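3-hydroxyisobutyrate dehydrogenase (PDB 2CVZ) probably catalyses the NADP-dependent oxidation of 3-hydroxyisobutyrate, a step of valine catabolism. Local coordinates at residues 223-228 and 270-275. Numbering follows the deposited sequence.
Sequences FPKTFA and DADHVE. With NDP (NADPH dihydro-nicotinamide-adenine-dinucleotide phosphate), chain G.
D272 shows how one carboxylate can hold a loop that has no regular structure of its own. The side chain extends to the backbone of the 223-228 loop, its CG placed opposite the backbone N (chi1 -179°), and OD1 takes two successive amides: T226 N, 3.0 Å from OD1 and tilted out of the carboxylate plane, and F227 N, also 3.0 Å from OD1 but nearly in line with its C-O bond. OD2 turns back to its own segment, accepting from V274 N in an Asx turn, and forms a salt bridge with R217 of helix 214-219. With an alanine in place of D272, both loop amides would probably lose their acceptor and R217 its charge partner. The two segments precede helices 229-243 and 276-284 of the all-helical C-terminal domain, and the 223-228 loop faces the cofactor: T226 O accepts a hydrogen bond from N7N of the NADPH carboxamide at 2.9 Å, almost straight. Next to it, F227 lies between ligand and H273. The carboxamide approaches the ring obliquely, with CD1 of F227 3.4 Å from C7N of NADPH, while CD2 points at the centre of the imidazole face in an edge-to-face pair, planes at 65°; V274 CG2 rests on the opposite face, toward its rim. H273 N also donates to F227 O (2.8 Å). At the exposed side K225, its chain bent at chi2 and chi4, curls over so that NZ reaches D270 O at 2.7 Å, and a water links NZ to D270 OD1.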
loop_
_atom_site.group_PDB
_atom_site.type_symbol
_atom_site.label_atom_id
_atom_site.label_comp_id
_atom_site.label_asym_id
_atom_site.label_seq_id
_atom_site.Cartn_x
_atom_site.Cartn_y
_atom_site.Cartn_z
ATOM N N PHE C 223 19.885 -1.613 -19.924
ATOM C CA PHE C 223 19.053 -0.466 -19.581
ATOM C C PHE C 223 19.010 0.589 -20.682
ATOM O O PHE C 223 19.362 1.751 -20.464
ATOM C CB PHE C 223 19.539 0.160 -18.272
ATOM C CG PHE C 223 19.235 -0.669 -17.059
ATOM C CD1 PHE C 223 17.924 -0.813 -16.613
ATOM C CD2 PHE C 223 20.253 -1.318 -16.369
ATOM C CE1 PHE C 223 17.632 -1.591 -15.496
ATOM C CE2 PHE C 223 19.972 -2.101 -15.248
ATOM C CZ PHE C 223 18.656 -2.237 -14.811
ATOM N N PRO C 224 18.579 0.197 -21.891
ATOM C CA PRO C 224 18.513 1.169 -22.983
ATOM C C PRO C 224 17.457 2.227 -22.688
ATOM O O PRO C 224 16.483 1.964 -21.981
ATOM C CB PRO C 224 18.158 0.304 -24.192
ATOM C CG PRO C 224 17.331 -0.790 -23.587
ATOM C CD PRO C 224 18.122 -1.130 -22.339
ATOM N N LYS C 225 17.660 3.425 -23.221
ATOM C CA LYS C 225 16.721 4.521 -23.012
ATOM C C LYS C 225 15.735 4.593 -24.175
ATOM O O LYS C 225 16.115 4.942 -25.291
ATOM C CB LYS C 225 17.490 5.843 -22.895
ATOM C CG LYS C 225 16.611 7.080 -22.841
ATOM C CD LYS C 225 15.697 7.060 -21.626
ATOM C CE LYS C 225 14.834 8.310 -21.571
ATOM N NZ LYS C 225 15.651 9.556 -21.542
ATOM N N THR C 226 14.473 4.248 -23.922
ATOM C CA THR C 226 13.458 4.290 -24.974
ATOM C C THR C 226 12.182 5.009 -24.542
ATOM O O THR C 226 11.467 5.561 -25.374
ATOM C CB THR C 226 13.067 2.867 -25.462
ATOM O OG1 THR C 226 12.283 2.208 -24.459
ATOM C CG2 THR C 226 14.315 2.037 -25.748
ATOM N N PHE C 227 11.902 5.010 -23.241
ATOM C CA PHE C 227 10.701 5.658 -22.705
ATOM C C PHE C 227 11.027 6.250 -21.333
ATOM O O PHE C 227 11.196 5.519 -20.362
ATOM C CB PHE C 227 9.575 4.626 -22.594
ATOM C CG PHE C 227 8.302 5.157 -21.996
ATOM C CD1 PHE C 227 7.809 6.408 -22.353
ATOM C CD2 PHE C 227 7.570 4.382 -21.102
ATOM C CE1 PHE C 227 6.605 6.879 -21.832
ATOM C CE2 PHE C 227 6.363 4.844 -20.576
ATOM C CZ PHE C 227 5.883 6.095 -20.943
ATOM N N ALA C 228 11.109 7.576 -21.268
ATOM C CA ALA C 228 11.451 8.280 -20.034
ATOM C C ALA C 228 10.582 7.945 -18.820
ATOM O O ALA C 228 9.354 7.906 -18.905
ATOM C CB ALA C 228 11.433 9.791 -20.281
ATOM N N ASP C 270 14.650 11.583 -16.585
ATOM C CA ASP C 270 15.218 11.152 -17.858
ATOM C C ASP C 270 15.782 9.734 -17.901
ATOM O O ASP C 270 16.277 9.284 -18.939
ATOM C CB ASP C 270 16.272 12.159 -18.320
ATOM C CG ASP C 270 15.662 13.501 -18.671
ATOM O OD1 ASP C 270 14.736 13.531 -19.515
ATOM O OD2 ASP C 270 16.100 14.524 -18.106
ATOM N N ALA C 271 15.712 9.026 -16.780
ATOM C CA ALA C 271 16.175 7.646 -16.751
ATOM C C ALA C 271 15.109 6.877 -17.531
ATOM O O ALA C 271 14.016 7.395 -17.746
ATOM C CB ALA C 271 16.241 7.145 -15.321
ATOM N N ASP C 272 15.414 5.658 -17.967
ATOM C CA ASP C 272 14.419 4.878 -18.696
ATOM C C ASP C 272 13.414 4.348 -17.681
ATOM O O ASP C 272 13.771 4.096 -16.528
ATOM C CB ASP C 272 15.065 3.703 -19.430
ATOM C CG ASP C 272 14.054 2.895 -20.221
ATOM O OD1 ASP C 272 13.524 3.426 -21.219
ATOM O OD2 ASP C 272 13.783 1.738 -19.841
ATOM N N HIS C 273 12.166 4.175 -18.103
ATOM C CA HIS C 273 11.137 3.687 -17.188
ATOM C C HIS C 273 11.513 2.371 -16.514
ATOM O O HIS C 273 11.205 2.156 -15.339
ATOM C CB HIS C 273 9.784 3.545 -17.909
ATOM C CG HIS C 273 9.774 2.525 -19.008
ATOM N ND1 HIS C 273 8.769 1.588 -19.141
ATOM C CD2 HIS C 273 10.619 2.317 -20.046
ATOM C CE1 HIS C 273 8.997 0.850 -20.213
ATOM N NE2 HIS C 273 10.111 1.273 -20.781
ATOM N N VAL C 274 12.188 1.491 -17.245
ATOM C CA VAL C 274 12.580 0.206 -16.682
ATOM C C VAL C 274 13.659 0.364 -15.612
ATOM O O VAL C 274 13.844 -0.515 -14.770
ATOM C CB VAL C 274 13.069 -0.753 -17.789
ATOM C CG1 VAL C 274 13.514 -2.079 -17.186
ATOM C CG2 VAL C 274 11.942 -0.986 -18.790
ATOM N N GLU C 275 14.366 1.489 -15.632
ATOM C CA GLU C 275 15.401 1.728 -14.631
ATOM C C GLU C 275 14.789 1.914 -13.246
ATOM O O GLU C 275 15.503 1.986 -12.245
ATOM C CB GLU C 275 16.245 2.949 -15.010
ATOM C CG GLU C 275 17.296 2.630 -16.066
ATOM C CD GLU C 275 18.229 3.788 -16.340
ATOM O OE1 GLU C 275 17.908 4.621 -17.211
ATOM O OE2 GLU C 275 19.284 3.865 -15.676
HETATM P PA NDP G . 10.550 12.428 -26.430
HETATM O O1A NDP G . 11.490 11.570 -27.100
HETATM O O2A NDP G . 10.841 13.116 -25.122
HETATM O O5B NDP G . 10.105 13.544 -27.542
HETATM C C5B NDP G . 9.197 14.590 -27.177
HETATM C C4B NDP G . 9.041 15.386 -28.464
HETATM O O4B NDP G . 8.163 16.497 -28.136
HETATM C C3B NDP G . 10.280 15.958 -29.075
HETATM O O3B NDP G . 10.155 15.923 -30.521
HETATM C C2B NDP G . 10.321 17.362 -28.610
HETATM O O2B NDP G . 11.115 18.300 -29.341
HETATM C C1B NDP G . 8.859 17.672 -28.522
HETATM N N9A NDP G . 8.568 18.785 -27.578
HETATM C C8A NDP G . 8.782 18.837 -26.180
HETATM N N7A NDP G . 8.390 19.996 -25.687
HETATM C C5A NDP G . 7.916 20.726 -26.742
HETATM C C6A NDP G . 7.363 22.020 -26.877
HETATM N N6A NDP G . 7.221 22.804 -25.808
HETATM N N1A NDP G . 6.979 22.456 -28.103
HETATM C C2A NDP G . 7.125 21.656 -29.184
HETATM N N3A NDP G . 7.635 20.420 -29.165
HETATM C C4A NDP G . 8.016 20.006 -27.900
HETATM O O3 NDP G . 9.172 11.693 -26.241
HETATM P PN NDP G . 8.553 10.265 -26.601
HETATM O O1N NDP G . 9.358 9.263 -25.895
HETATM O O2N NDP G . 8.486 10.278 -28.100
HETATM O O5D NDP G . 7.066 10.447 -26.051
HETATM C C5D NDP G . 6.120 11.391 -26.651
HETATM C C4D NDP G . 4.691 10.937 -26.225
HETATM O O4D NDP G . 4.557 9.561 -26.571
HETATM C C3D NDP G . 4.498 10.991 -24.706
HETATM O O3D NDP G . 3.168 11.448 -24.421
HETATM C C2D NDP G . 4.775 9.585 -24.241
HETATM O O2D NDP G . 4.206 9.384 -22.959
HETATM C C1D NDP G . 4.085 8.817 -25.445
HETATM N N1N NDP G . 4.535 7.402 -25.627
HETATM C C2N NDP G . 5.920 7.111 -25.486
HETATM C C3N NDP G . 6.311 5.725 -25.687
HETATM C C7N NDP G . 7.720 5.335 -25.572
HETATM O O7N NDP G . 8.091 4.154 -25.411
HETATM N N7N NDP G . 8.689 6.265 -25.653
HETATM C C4N NDP G . 5.322 4.781 -25.999
HETATM C C5N NDP G . 3.999 5.090 -26.128
HETATM C C6N NDP G . 3.602 6.399 -25.943
HETATM P P2B NDP G . 12.657 18.428 -29.206
HETATM O O1X NDP G . 12.902 19.828 -29.606
HETATM O O2X NDP G . 13.296 17.430 -30.108
HETATM O O3X NDP G . 13.070 18.184 -27.756
HETATM O O HOH W 1 18.691 4.219 -19.911
HETATM O O HOH W 2 16.008 0.337 -19.828
HETATM O O HOH W 3 14.122 11.808 -21.645
#